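Local structure of VirX1 (Cyanophage Syn10, 6QGM) at residues E239-F244 with G331-A336; L346-I351 with H394-F399; S245-N250 with F402-Y407. The protein iodinates diverse substrates as a viral halogenase of the tryptophan halogenase family, and is probably flavin-dependent. One frame throughout, in Å; residues are numbered along the deposited sequence.

Interaction 1: E239-F244 with G331-A336; sequences EAFSPF and GKRTRA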
ATOM      1  N   GLU B 239      20.334 -24.220   5.991  1.00 58.77           N
ATOM      2  CA  GLU B 239      19.419 -23.187   5.425  1.00 60.00           C
ATOM      3  C   GLU B 239      19.687 -23.031   3.920  1.00 58.40           C
ATOM      4  O   GLU B 239      20.844 -22.799   3.521  1.00 57.96           O
ATOM      5  CB  GLU B 239      19.537 -21.847   6.158  1.00 61.14           C
ATOM      6  CG  GLU B 239      18.327 -20.946   5.948  1.00 61.80           C
ATOM      7  CD  GLU B 239      16.996 -21.526   6.403  1.00 63.41           C
ATOM      8  OE1 GLU B 239      17.006 -22.491   7.200  1.00 63.80           O
ATOM      9  OE2 GLU B 239      15.949 -21.023   5.965  1.00 63.79           O
ATOM     10  N   ALA B 240      18.619 -23.147   3.133  1.00 57.37           N
ATOM     11  CA  ALA B 240      18.590 -23.031   1.658  1.00 55.93           C
ATOM     12  C   ALA B 240      19.163 -21.683   1.223  1.00 54.67           C
ATOM     13  O   ALA B 240      19.120 -20.747   2.016  1.00 55.48           O
ATOM     14  CB  ALA B 240      17.165 -23.183   1.177  1.00 55.24           C
ATOM     15  N   PHE B 241      19.597 -21.592  -0.031  1.00 54.15           N
ATOM     16  CA  PHE B 241      20.149 -20.375  -0.663  1.00 53.54           C
ATOM     17  C   PHE B 241      19.294 -19.983  -1.871  1.00 54.66           C
ATOM     18  O   PHE B 241      19.221 -20.759  -2.810  1.00 54.66           O
ATOM     19  CB  PHE B 241      21.607 -20.637  -1.046  1.00 54.57           C
ATOM     20  CG  PHE B 241      22.298 -19.446  -1.643  1.00 56.01           C
ATOM     21  CD1 PHE B 241      22.748 -18.407  -0.835  1.00 55.98           C
ATOM     22  CD2 PHE B 241      22.466 -19.350  -3.020  1.00 57.07           C
ATOM     23  CE1 PHE B 241      23.357 -17.298  -1.389  1.00 55.14           C
ATOM     24  CE2 PHE B 241      23.069 -18.232  -3.574  1.00 57.71           C
ATOM     25  CZ  PHE B 241      23.501 -17.216  -2.750  1.00 56.50           C
ATOM     26  N   SER B 242      18.678 -18.795  -1.855  1.00 57.72           N
ATOM     27  CA  SER B 242      17.987 -18.189  -3.030  1.00 57.04           C
ATOM     28  C   SER B 242      18.985 -17.366  -3.837  1.00 56.40           C
ATOM     29  O   SER B 242      19.398 -16.303  -3.385  1.00 54.24           O
ATOM     30  CB  SER B 242      16.822 -17.317  -2.627  1.00 56.63           C
ATOM     31  OG  SER B 242      15.875 -18.028  -1.854  1.00 56.82           O
ATOM     32  N   PRO B 243      19.385 -17.797  -5.054  1.00 57.98           N
ATOM     33  CA  PRO B 243      20.268 -16.989  -5.903  1.00 56.75           C
ATOM     34  C   PRO B 243      19.492 -15.813  -6.529  1.00 54.81           C
ATOM     35  O   PRO B 243      18.287 -15.903  -6.586  1.00 56.04           O
ATOM     36  CB  PRO B 243      20.754 -17.999  -6.955  1.00 55.81           C
ATOM     37  CG  PRO B 243      19.590 -18.940  -7.097  1.00 56.64           C
ATOM     38  CD  PRO B 243      19.004 -19.063  -5.699  1.00 58.41           C
ATOM     39  N   PHE B 244      20.189 -14.759  -6.970  1.00 52.22           N
ATOM     40  CA  PHE B 244      19.598 -13.569  -7.635  1.00 51.34           C
ATOM     41  C   PHE B 244      19.679 -13.681  -9.172  1.00 52.79           C
ATOM     42  O   PHE B 244      19.448 -12.640  -9.850  1.00 51.76           O
ATOM     43  CB  PHE B 244      20.312 -12.285  -7.199  1.00 51.74           C
ATOM     44  CG  PHE B 244      20.135 -11.879  -5.754  1.00 48.90           C
ATOM     45  CD1 PHE B 244      18.888 -11.938  -5.153  1.00 47.04           C
ATOM     46  CD2 PHE B 244      21.206 -11.400  -5.009  1.00 47.11           C
ATOM     47  CE1 PHE B 244      18.724 -11.556  -3.832  1.00 46.74           C
ATOM     48  CE2 PHE B 244      21.036 -11.020  -3.690  1.00 45.93           C
ATOM     49  CZ  PHE B 244      19.796 -11.102  -3.105  1.00 46.33           C
ATOM     50  N   GLY B 331      23.177 -13.902  -3.823  1.00 62.63           N
ATOM     51  CA  GLY B 331      21.847 -14.258  -3.307  1.00 63.99           C
ATOM     52  C   GLY B 331      21.799 -14.118  -1.804  1.00 62.94           C
ATOM     53  O   GLY B 331      22.610 -13.360  -1.242  1.00 66.38           O
ATOM     54  N   LYS B 332      20.877 -14.842  -1.176  1.00 61.01           N
ATOM     55  CA  LYS B 332      20.629 -14.814   0.285  1.00 61.82           C
ATOM     56  C   LYS B 332      20.151 -16.197   0.717  1.00 58.96           C
ATOM     57  O   LYS B 332      19.481 -16.879  -0.084  1.00 58.67           O
ATOM     58  CB  LYS B 332      19.523 -13.812   0.616  1.00 63.28           C
ATOM     59  CG  LYS B 332      18.378 -13.855  -0.387  1.00 65.04           C
ATOM     60  CD  LYS B 332      17.082 -13.315   0.094  1.00 67.35           C
ATOM     61  CE  LYS B 332      15.943 -13.784  -0.783  1.00 66.71           C
ATOM     62  NZ  LYS B 332      14.681 -13.075  -0.452  1.00 70.71           N
ATOM     63  N   ARG B 333      20.464 -16.571   1.952  1.00 55.76           N
ATOM     64  CA  ARG B 333      19.772 -17.674   2.650  1.00 54.05           C
ATOM     65  C   ARG B 333      18.301 -17.259   2.821  1.00 53.48           C
ATOM     66  O   ARG B 333      18.006 -16.036   2.882  1.00 51.06           O
ATOM     67  CB  ARG B 333      20.448 -17.951   3.990  1.00 54.06           C
ATOM     68  CG  ARG B 333      21.930 -18.279   3.893  1.00 55.02           C
ATOM     69  CD  ARG B 333      22.154 -19.637   3.263  1.00 55.70           C
ATOM     70  NE  ARG B 333      23.491 -19.789   2.709  1.00 55.01           N
ATOM     71  CZ  ARG B 333      23.916 -20.892   2.119  1.00 55.75           C
ATOM     72  NH1 ARG B 333      23.116 -21.942   2.032  1.00 58.17           N
ATOM     73  NH2 ARG B 333      25.130 -20.951   1.620  1.00 56.33           N
ATOM     74  N   THR B 334      17.404 -18.238   2.901  1.00 52.92           N
ATOM     75  CA  THR B 334      15.940 -18.005   3.045  1.00 51.61           C
ATOM     76  C   THR B 334      15.657 -17.397   4.425  1.00 50.15           C
ATOM     77  O   THR B 334      14.567 -16.856   4.610  1.00 48.36           O
ATOM     78  CB  THR B 334      15.174 -19.305   2.749  1.00 51.37           C
ATOM     79  OG1 THR B 334      15.599 -20.323   3.650  1.00 50.31           O
ATOM     80  CG2 THR B 334      15.416 -19.805   1.345  1.00 51.93           C
ATOM     81  N   ARG B 335      16.612 -17.511   5.354  1.00 49.96           N
ATOM     82  CA  ARG B 335      16.551 -16.908   6.703  1.00 50.62           C
ATOM     83  C   ARG B 335      17.969 -16.662   7.204  1.00 53.60           C
ATOM     84  O   ARG B 335      18.857 -17.477   6.897  1.00 55.54           O
ATOM     85  CB  ARG B 335      15.851 -17.837   7.690  1.00 50.92           C
ATOM     86  CG  ARG B 335      14.341 -17.891   7.532  1.00 52.02           C
ATOM     87  CD  ARG B 335      13.713 -18.801   8.568  1.00 52.27           C
ATOM     88  NE  ARG B 335      14.244 -20.145   8.448  1.00 53.00           N
ATOM     89  CZ  ARG B 335      14.038 -21.122   9.315  1.00 54.47           C
ATOM     90  NH1 ARG B 335      13.254 -20.938  10.361  1.00 56.03           N
ATOM     91  NH2 ARG B 335      14.585 -22.303   9.114  1.00 55.66           N
ATOM     92  N   ALA B 336      18.153 -15.595   7.983  1.00 55.75           N
ATOM     93  CA  ALA B 336      19.439 -15.197   8.596  1.00 56.81           C
ATOM     94  C   ALA B 336      19.567 -15.824   9.990  1.00 58.47           C
ATOM     95  O   ALA B 336      20.673 -16.310  10.335  1.00 60.32           O
ATOM     96  CB  ALA B 336      19.493 -13.700   8.669  1.00 57.04           C
TER
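Residues 241-243 pair antiparallel with 331-333 as an outer strand and the central strand of a small three-stranded sheet in this halogenase fold. Before the strand, Glu-239 places its CG anti to the backbone N (chi1 -160°), and a bend at chi2 brings the carboxylate to the loop after strand 331-333. There Arg-335 grips it side-on in a salt bridge, NE to OE2 and NH2 to OE1 (both 3.1 Å), the carboxylate and guanidinium planes inclined by 54°; Thr-334 OG1 also donates to OE2. The Glu-239 carbonyl O takes the NH1 of Arg-333, 2.8 Å away and nearly along the C=O axis. Ala-240 O accepts from Thr-334 N. Phe-241 faces Arg-333 in a non-hydrogen-bonded pair, its CB over one face of the guanidinium and its ring running forward so that CZ lies 3.4 Å from Gly-331 CA. Ser-242 and Lys-332 form the hydrogen-bonded pair: Ser-242 N to Lys-332 O is 2.7 Å, Lys-332 N to Ser-242 O 3.0 Å. The lysine then extends to Asp-393 and Asp-397 of helix 382-408. Past Pro-243, the buried Phe-244 ring presents one face to Gly-331, whose CA makes a CH-pi contact 3.5 Å from the ring centroid.

Interaction 2: L346-I351 with H394-F399; sequences LSYGFI and HQIDSF
Helix 382-408 lies against one side of the short three-stranded sheet, and here it meets the weakly bonded outer strand around 349-350. The contact is small, buried and apolar, and it centres on Ile-396. That side chain points from the helix toward the strand with CG1 anti to the backbone N (chi1 -158°) and CD1 extended beyond it (chi2 167°). Stretched out in this way, CD1 arrives over the backbone, 3.8 Å from Gly-349 CA and equally close to the N of Phe-350; the absence of a side chain at Gly-349 lets the methyl come down onto the main chain. The other branch, CG2, meets Tyr-348, whose side chain comes from the opposite direction so that the two touch tip to tip, OH to CG2 at 3.8 Å. The Tyr-348 side chain also touches Cys-392 and Asp-393, earlier in the same helix. On the far side of the glycine, Ile-351 slides past Ile-396 in the opposite sense, CD1 lying 3.7 Å from Ile-396 CG1. The same CD1 packs against the first side-chain carbon of Phe-399, 3.4 Å from its CB, and the two side chains cross at about a right angle. The end of the Phe-399 side chain leads away from the strand, and this residue also packs on Leu-360 of helix 360-373. Gly-349 O is bonded by Thr-361 OG1 of that same helix. This is helix-on-sheet packing, with Ile-396 and Ile-351 meeting between helix 382-408 and the outermost strand.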
ATOM      1  N   LEU B 346      28.694 -12.574   4.528  1.00 69.93           N
ATOM      2  CA  LEU B 346      28.518 -13.352   3.279  1.00 68.81           C
ATOM      3  C   LEU B 346      27.911 -14.724   3.586  1.00 68.57           C
ATOM      4  O   LEU B 346      27.326 -15.308   2.661  1.00 69.19           O
ATOM      5  CB  LEU B 346      29.870 -13.468   2.567  1.00 70.30           C
ATOM      6  CG  LEU B 346      30.536 -12.144   2.164  1.00 68.85           C
ATOM      7  CD1 LEU B 346      31.368 -12.339   0.904  1.00 69.02           C
ATOM      8  CD2 LEU B 346      29.529 -11.023   1.932  1.00 65.92           C
ATOM      9  N   SER B 347      28.006 -15.202   4.831  1.00 66.27           N
ATOM     10  CA  SER B 347      27.351 -16.446   5.310  1.00 63.46           C
ATOM     11  C   SER B 347      25.830 -16.345   5.124  1.00 62.07           C
ATOM     12  O   SER B 347      25.192 -17.396   4.919  1.00 65.00           O
ATOM     13  CB  SER B 347      27.698 -16.722   6.746  1.00 63.48           C
ATOM     14  OG  SER B 347      27.309 -15.637   7.560  1.00 63.91           O
ATOM     15  N   TYR B 348      25.269 -15.131   5.201  1.00 58.75           N
ATOM     16  CA  TYR B 348      23.812 -14.887   5.005  1.00 56.38           C
ATOM     17  C   TYR B 348      23.528 -14.504   3.552  1.00 55.63           C
ATOM     18  O   TYR B 348      22.703 -15.191   2.896  1.00 59.10           O
ATOM     19  CB  TYR B 348      23.250 -13.816   5.941  1.00 54.38           C
ATOM     20  CG  TYR B 348      21.902 -13.314   5.483  1.00 54.80           C
ATOM     21  CD1 TYR B 348      20.799 -14.145   5.478  1.00 54.75           C
ATOM     22  CD2 TYR B 348      21.732 -12.031   5.008  1.00 55.93           C
ATOM     23  CE1 TYR B 348      19.559 -13.723   5.037  1.00 54.89           C
ATOM     24  CE2 TYR B 348      20.506 -11.579   4.549  1.00 55.35           C
ATOM     25  CZ  TYR B 348      19.409 -12.424   4.564  1.00 55.93           C
ATOM     26  OH  TYR B 348      18.195 -11.964   4.126  1.00 53.69           O
ATOM     27  N   GLY B 349      24.150 -13.429   3.062  1.00 53.63           N
ATOM     28  CA  GLY B 349      23.800 -12.834   1.750  1.00 54.07           C
ATOM     29  C   GLY B 349      24.923 -11.991   1.175  1.00 55.19           C
ATOM     30  O   GLY B 349      25.882 -11.639   1.912  1.00 59.52           O
ATOM     31  N   PHE B 350      24.817 -11.689  -0.115  1.00 55.75           N
ATOM     32  CA  PHE B 350      25.812 -10.899  -0.873  1.00 56.94           C
ATOM     33  C   PHE B 350      25.131 -10.356  -2.133  1.00 57.69           C
ATOM     34  O   PHE B 350      24.457 -11.128  -2.837  1.00 67.59           O
ATOM     35  CB  PHE B 350      27.038 -11.775  -1.156  1.00 56.35           C
ATOM     36  CG  PHE B 350      28.047 -11.173  -2.099  1.00 56.29           C
ATOM     37  CD1 PHE B 350      27.886 -11.270  -3.470  1.00 54.48           C
ATOM     38  CD2 PHE B 350      29.156 -10.492  -1.618  1.00 55.98           C
ATOM     39  CE1 PHE B 350      28.821 -10.717  -4.336  1.00 53.15           C
ATOM     40  CE2 PHE B 350      30.080  -9.932  -2.487  1.00 53.49           C
ATOM     41  CZ  PHE B 350      29.915 -10.055  -3.838  1.00 51.95           C
ATOM     42  N   ILE B 351      25.289  -9.063  -2.393  1.00 54.83           N
ATOM     43  CA  ILE B 351      25.040  -8.417  -3.714  1.00 57.72           C
ATOM     44  C   ILE B 351      26.399  -7.992  -4.261  1.00 58.59           C
ATOM     45  O   ILE B 351      27.199  -7.488  -3.482  1.00 61.74           O
ATOM     46  CB  ILE B 351      24.074  -7.223  -3.586  1.00 60.20           C
ATOM     47  CG1 ILE B 351      22.834  -7.582  -2.771  1.00 63.37           C
ATOM     48  CG2 ILE B 351      23.709  -6.660  -4.950  1.00 60.57           C
ATOM     49  CD1 ILE B 351      22.148  -6.395  -2.151  1.00 60.82           C
ATOM     50  N   HIS B 394      13.978  -8.090   3.480  1.00 51.17           N
ATOM     51  CA  HIS B 394      13.399  -6.922   2.756  1.00 49.79           C
ATOM     52  C   HIS B 394      14.531  -6.066   2.186  1.00 49.44           C
ATOM     53  O   HIS B 394      14.443  -5.655   1.009  1.00 49.36           O
ATOM     54  CB  HIS B 394      12.486  -6.075   3.660  1.00 50.36           C
ATOM     55  CG  HIS B 394      11.547  -5.213   2.877  1.00 48.88           C
ATOM     56  ND1 HIS B 394      11.953  -4.064   2.235  1.00 48.16           N
ATOM     57  CD2 HIS B 394      10.240  -5.357   2.591  1.00 49.30           C
ATOM     58  CE1 HIS B 394      10.943  -3.536   1.586  1.00 48.58           C
ATOM     59  NE2 HIS B 394       9.878  -4.314   1.780  1.00 50.31           N
ATOM     60  N   GLN B 395      15.561  -5.823   2.999  1.00 50.19           N
ATOM     61  CA  GLN B 395      16.661  -4.883   2.677  1.00 52.44           C
ATOM     62  C   GLN B 395      17.468  -5.419   1.493  1.00 53.17           C
ATOM     63  O   GLN B 395      17.695  -4.661   0.533  1.00 56.22           O
ATOM     64  CB  GLN B 395      17.549  -4.665   3.893  1.00 53.65           C
ATOM     65  CG  GLN B 395      18.817  -3.911   3.549  1.00 56.66           C
ATOM     66  CD  GLN B 395      19.245  -2.966   4.647  1.00 60.51           C
ATOM     67  OE1 GLN B 395      20.286  -3.138   5.289  1.00 60.23           O
ATOM     68  NE2 GLN B 395      18.427  -1.943   4.852  1.00 61.40           N
ATOM     69  N   ILE B 396      17.888  -6.681   1.554  1.00 53.62           N
ATOM     70  CA  ILE B 396      18.763  -7.277   0.505  1.00 52.61           C
ATOM     71  C   ILE B 396      17.959  -7.447  -0.792  1.00 53.75           C
ATOM     72  O   ILE B 396      18.556  -7.334  -1.865  1.00 56.85           O
ATOM     73  CB  ILE B 396      19.435  -8.568   1.000  1.00 49.90           C
ATOM     74  CG1 ILE B 396      20.695  -8.864   0.195  1.00 47.79           C
ATOM     75  CG2 ILE B 396      18.463  -9.732   1.017  1.00 51.72           C
ATOM     76  CD1 ILE B 396      21.564  -9.929   0.798  1.00 48.59           C
ATOM     77  N   ASP B 397      16.645  -7.643  -0.700  1.00 53.81           N
ATOM     78  CA  ASP B 397      15.751  -7.704  -1.890  1.00 55.34           C
ATOM     79  C   ASP B 397      15.672  -6.309  -2.533  1.00 56.31           C
ATOM     80  O   ASP B 397      15.780  -6.217  -3.788  1.00 52.51           O
ATOM     81  CB  ASP B 397      14.362  -8.248  -1.532  1.00 56.93           C
ATOM     82  CG  ASP B 397      14.291  -9.782  -1.543  1.00 60.49           C
ATOM     83  OD1 ASP B 397      15.316 -10.446  -1.920  1.00 60.45           O
ATOM     84  OD2 ASP B 397      13.203 -10.321  -1.200  1.00 63.14           O
ATOM     85  N   SER B 398      15.481  -5.263  -1.716  1.00 57.20           N
ATOM     86  CA  SER B 398      15.481  -3.842  -2.146  1.00 56.64           C
ATOM     87  C   SER B 398      16.764  -3.546  -2.913  1.00 55.50           C
ATOM     88  O   SER B 398      16.689  -3.105  -4.077  1.00 52.75           O
ATOM     89  CB  SER B 398      15.324  -2.918  -0.976  1.00 59.19           C
ATOM     90  OG  SER B 398      14.071  -3.123  -0.349  1.00 66.62           O
ATOM     91  N   PHE B 399      17.913  -3.802  -2.285  1.00 56.39           N
ATOM     92  CA  PHE B 399      19.239  -3.416  -2.822  1.00 56.90           C
ATOM     93  C   PHE B 399      19.532  -4.213  -4.091  1.00 57.19           C
ATOM     94  O   PHE B 399      20.127  -3.620  -5.001  1.00 61.30           O
ATOM     95  CB  PHE B 399      20.324  -3.558  -1.751  1.00 57.29           C
ATOM     96  CG  PHE B 399      20.574  -2.296  -0.977  1.00 57.53           C
ATOM     97  CD1 PHE B 399      21.350  -1.287  -1.536  1.00 58.64           C
ATOM     98  CD2 PHE B 399      19.980  -2.080   0.259  1.00 58.42           C
ATOM     99  CE1 PHE B 399      21.540  -0.088  -0.867  1.00 57.38           C
ATOM    100  CE2 PHE B 399      20.175  -0.881   0.927  1.00 57.03           C
ATOM    101  CZ  PHE B 399      20.968   0.100   0.369  1.00 57.94           C
TER

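Interaction 3: S245-N250 with F402-Y407; sequences SKKLAN and FVAMHY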
ATOM      1  N   SER B 245      19.980 -14.878  -9.707  1.00 55.22           N
ATOM      2  CA  SER B 245      20.359 -15.121 -11.131  1.00 54.82           C
ATOM      3  C   SER B 245      19.227 -14.746 -12.099  1.00 55.00           C
ATOM      4  O   SER B 245      19.513 -14.599 -13.309  1.00 54.17           O
ATOM      5  CB  SER B 245      20.828 -16.535 -11.371  1.00 53.71           C
ATOM      6  OG  SER B 245      20.093 -17.448 -10.588  1.00 54.45           O
ATOM      7  N   LYS B 246      18.000 -14.583 -11.600  1.00 56.52           N
ATOM      8  CA  LYS B 246      16.843 -14.160 -12.425  1.00 59.77           C
ATOM      9  C   LYS B 246      16.924 -12.675 -12.794  1.00 59.51           C
ATOM     10  O   LYS B 246      16.328 -12.350 -13.829  1.00 61.95           O
ATOM     11  CB  LYS B 246      15.541 -14.554 -11.720  1.00 63.94           C
ATOM     12  CG  LYS B 246      14.988 -15.900 -12.194  1.00 68.35           C
ATOM     13  CD  LYS B 246      14.561 -16.923 -11.141  1.00 70.41           C
ATOM     14  CE  LYS B 246      14.732 -18.316 -11.705  1.00 75.26           C
ATOM     15  NZ  LYS B 246      13.928 -19.307 -10.952  1.00 81.08           N
ATOM     16  N   LYS B 247      17.637 -11.824 -12.039  1.00 56.70           N
ATOM     17  CA  LYS B 247      17.779 -10.368 -12.378  1.00 57.18           C
ATOM     18  C   LYS B 247      19.254  -9.925 -12.451  1.00 57.96           C
ATOM     19  O   LYS B 247      19.538  -8.870 -13.105  1.00 61.45           O
ATOM     20  CB  LYS B 247      17.007  -9.489 -11.388  1.00 57.08           C
ATOM     21  CG  LYS B 247      17.329  -9.744  -9.924  1.00 58.78           C
ATOM     22  CD  LYS B 247      16.367  -9.085  -8.994  1.00 57.63           C
ATOM     23  CE  LYS B 247      16.863  -9.140  -7.579  1.00 57.66           C
ATOM     24  NZ  LYS B 247      15.880  -8.525  -6.665  1.00 59.48           N
ATOM     25  N   LEU B 248      20.160 -10.650 -11.796  1.00 55.65           N
ATOM     26  CA  LEU B 248      21.611 -10.348 -11.802  1.00 55.63           C
ATOM     27  C   LEU B 248      22.363 -11.572 -12.331  1.00 56.07           C
ATOM     28  O   LEU B 248      22.298 -12.629 -11.684  1.00 55.79           O
ATOM     29  CB  LEU B 248      22.045  -9.977 -10.378  1.00 55.08           C
ATOM     30  CG  LEU B 248      21.426  -8.709  -9.814  1.00 54.29           C
ATOM     31  CD1 LEU B 248      21.644  -8.628  -8.311  1.00 54.73           C
ATOM     32  CD2 LEU B 248      22.003  -7.483 -10.511  1.00 54.97           C
ATOM     33  N   ALA B 249      23.070 -11.406 -13.447  1.00 55.98           N
ATOM     34  CA  ALA B 249      23.720 -12.502 -14.201  1.00 56.39           C
ATOM     35  C   ALA B 249      25.091 -12.845 -13.605  1.00 57.93           C
ATOM     36  O   ALA B 249      25.599 -13.920 -13.920  1.00 58.81           O
ATOM     37  CB  ALA B 249      23.827 -12.108 -15.650  1.00 55.93           C
ATOM     38  N   ASN B 250      25.671 -11.969 -12.790  1.00 61.28           N
ATOM     39  CA  ASN B 250      27.085 -12.081 -12.340  1.00 63.27           C
ATOM     40  C   ASN B 250      27.177 -13.123 -11.221  1.00 62.45           C
ATOM     41  O   ASN B 250      26.519 -12.965 -10.209  1.00 65.53           O
ATOM     42  CB  ASN B 250      27.655 -10.700 -11.981  1.00 65.77           C
ATOM     43  CG  ASN B 250      27.721  -9.785 -13.184  1.00 65.01           C
ATOM     44  OD1 ASN B 250      27.735 -10.263 -14.311  1.00 64.22           O
ATOM     45  ND2 ASN B 250      27.774  -8.479 -12.958  1.00 65.30           N
ATOM     46  N   PHE B 402      17.656  -2.606  -6.883  1.00 50.89           N
ATOM     47  CA  PHE B 402      18.317  -1.311  -7.189  1.00 51.32           C
ATOM     48  C   PHE B 402      19.534  -1.571  -8.082  1.00 50.69           C
ATOM     49  O   PHE B 402      19.706  -0.890  -9.117  1.00 51.16           O
ATOM     50  CB  PHE B 402      18.682  -0.574  -5.898  1.00 52.04           C
ATOM     51  CG  PHE B 402      19.389   0.741  -6.116  1.00 53.12           C
ATOM     52  CD1 PHE B 402      19.017   1.622  -7.122  1.00 54.56           C
ATOM     53  CD2 PHE B 402      20.423   1.114  -5.280  1.00 53.57           C
ATOM     54  CE1 PHE B 402      19.692   2.827  -7.298  1.00 53.85           C
ATOM     55  CE2 PHE B 402      21.103   2.311  -5.458  1.00 51.69           C
ATOM     56  CZ  PHE B 402      20.744   3.163  -6.468  1.00 51.71           C
ATOM     57  N   VAL B 403      20.352  -2.556  -7.712  1.00 50.36           N
ATOM     58  CA  VAL B 403      21.578  -2.943  -8.472  1.00 50.08           C
ATOM     59  C   VAL B 403      21.137  -3.421  -9.867  1.00 50.33           C
ATOM     60  O   VAL B 403      21.759  -3.000 -10.839  1.00 51.93           O
ATOM     61  CB  VAL B 403      22.405  -3.993  -7.698  1.00 48.26           C
ATOM     62  CG1 VAL B 403      23.479  -4.641  -8.542  1.00 48.81           C
ATOM     63  CG2 VAL B 403      23.021  -3.386  -6.461  1.00 47.01           C
ATOM     64  N   ALA B 404      20.071  -4.222  -9.965  1.00 48.92           N
ATOM     65  CA  ALA B 404      19.543  -4.733 -11.249  1.00 48.60           C
ATOM     66  C   ALA B 404      19.163  -3.564 -12.174  1.00 49.52           C
ATOM     67  O   ALA B 404      19.362  -3.702 -13.399  1.00 48.11           O
ATOM     68  CB  ALA B 404      18.368  -5.658 -11.016  1.00 49.55           C
ATOM     69  N   MET B 405      18.668  -2.446 -11.621  1.00 50.67           N
ATOM     70  CA  MET B 405      18.215  -1.275 -12.414  1.00 50.89           C
ATOM     71  C   MET B 405      19.391  -0.628 -13.157  1.00 51.09           C
ATOM     72  O   MET B 405      19.150  -0.069 -14.234  1.00 51.24           O
ATOM     73  CB  MET B 405      17.527  -0.243 -11.520  1.00 53.18           C
ATOM     74  CG  MET B 405      16.121  -0.634 -11.135  1.00 55.19           C
ATOM     75  SD  MET B 405      15.213   0.670 -10.308  1.00 58.46           S
ATOM     76  CE  MET B 405      13.644  -0.143 -10.014  1.00 61.01           C
ATOM     77  N   HIS B 406      20.610  -0.718 -12.618  1.00 52.22           N
ATOM     78  CA  HIS B 406      21.858  -0.199 -13.253  1.00 53.04           C
ATOM     79  C   HIS B 406      22.095  -0.868 -14.612  1.00 51.84           C
ATOM     80  O   HIS B 406      22.658  -0.208 -15.505  1.00 53.54           O
ATOM     81  CB  HIS B 406      23.090  -0.436 -12.368  1.00 54.12           C
ATOM     82  CG  HIS B 406      23.088   0.313 -11.078  1.00 54.01           C
ATOM     83  ND1 HIS B 406      22.082   0.185 -10.148  1.00 57.17           N
ATOM     84  CD2 HIS B 406      23.981   1.161 -10.541  1.00 53.38           C
ATOM     85  CE1 HIS B 406      22.343   0.951  -9.104  1.00 56.76           C
ATOM     86  NE2 HIS B 406      23.505   1.555  -9.323  1.00 55.24           N
ATOM     87  N   TYR B 407      21.718  -2.140 -14.736  1.00 49.60           N
ATOM     88  CA  TYR B 407      21.871  -2.954 -15.967  1.00 49.82           C
ATOM     89  C   TYR B 407      20.661  -2.722 -16.875  1.00 49.84           C
ATOM     90  O   TYR B 407      20.833  -2.455 -18.069  1.00 51.25           O
ATOM     91  CB  TYR B 407      22.007  -4.443 -15.622  1.00 49.05           C
ATOM     92  CG  TYR B 407      23.237  -4.825 -14.835  1.00 46.87           C
ATOM     93  CD1 TYR B 407      24.458  -4.969 -15.459  1.00 46.31           C
ATOM     94  CD2 TYR B 407      23.171  -5.079 -13.476  1.00 46.69           C
ATOM     95  CE1 TYR B 407      25.597  -5.330 -14.759  1.00 47.38           C
ATOM     96  CE2 TYR B 407      24.293  -5.435 -12.751  1.00 47.26           C
ATOM     97  CZ  TYR B 407      25.514  -5.562 -13.397  1.00 48.93           C
ATOM     98  OH  TYR B 407      26.635  -5.925 -12.702  1.00 49.94           O
TER
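Lys-247 NZ is held by two partners, a salt bridge to Asp-401 OD1 and a hydrogen bond to Ser-400 OG, both on helix 382-408. The lysine belongs to the irregular loop that leads from strand 241-243 to strand 252-258, and this loop lies across the later turns of the helix, a loop-on-helix contact within the tryptophan-halogenase-type fold. The Lys-247 side chain, extended beyond CG, runs to that pair of residues while its CB rests 4.1 Å from Ala-404 CB. Leu-248 carries most of the apolar contact through one methyl: CD2 fits among three helix residues, 3.8 Å from Val-403 CG1, similarly close to Ala-404 CA, and 3.8 Å from Tyr-407 CE2. The leucine and valine side chains cross at about a right angle. Further along, Asn-250 points toward the helix and its amide stands almost perpendicular to the Tyr-407 ring, the planes 81° apart. ND2 and OH come within 2.8 Å, but the angle is poor for a hydrogen bond. Instead both use the carboxylate of Glu-352, ND2 bonding to OE1 and OH to OE2, so one acidic group bridges loop and helix. Tyr-417 OH pairs with Asn-250 OD1. Beside this polar group the Tyr-407 ring keeps its apolar contact with the loop, its CD2 lying 4.0 Å from Leu-248 CD2.

How the interactions relate
From the N terminus, the chain runs through 239-244 directly into 245-250, so interactions 1 and 3 open back to back. Interaction 1 closes first, when 331-336 returns to the small sheet; interaction 3 waits until 402-407, and the two loops therefore cross. Interaction 2 opens at 346-351, after interaction 1 has closed, and closes at 394-399, so it lies wholly within the span of interaction 3. Interactions 1 and 2 share the sheet, where Arg-333 N and Tyr-348 O are probably hydrogen-bonded at 2.8 Å. Interaction 1 ties strand 241-243 to the central strand; interactions 2 and 3 tie the other outer strand and the loop after 241-243 to their shared helix 382-408.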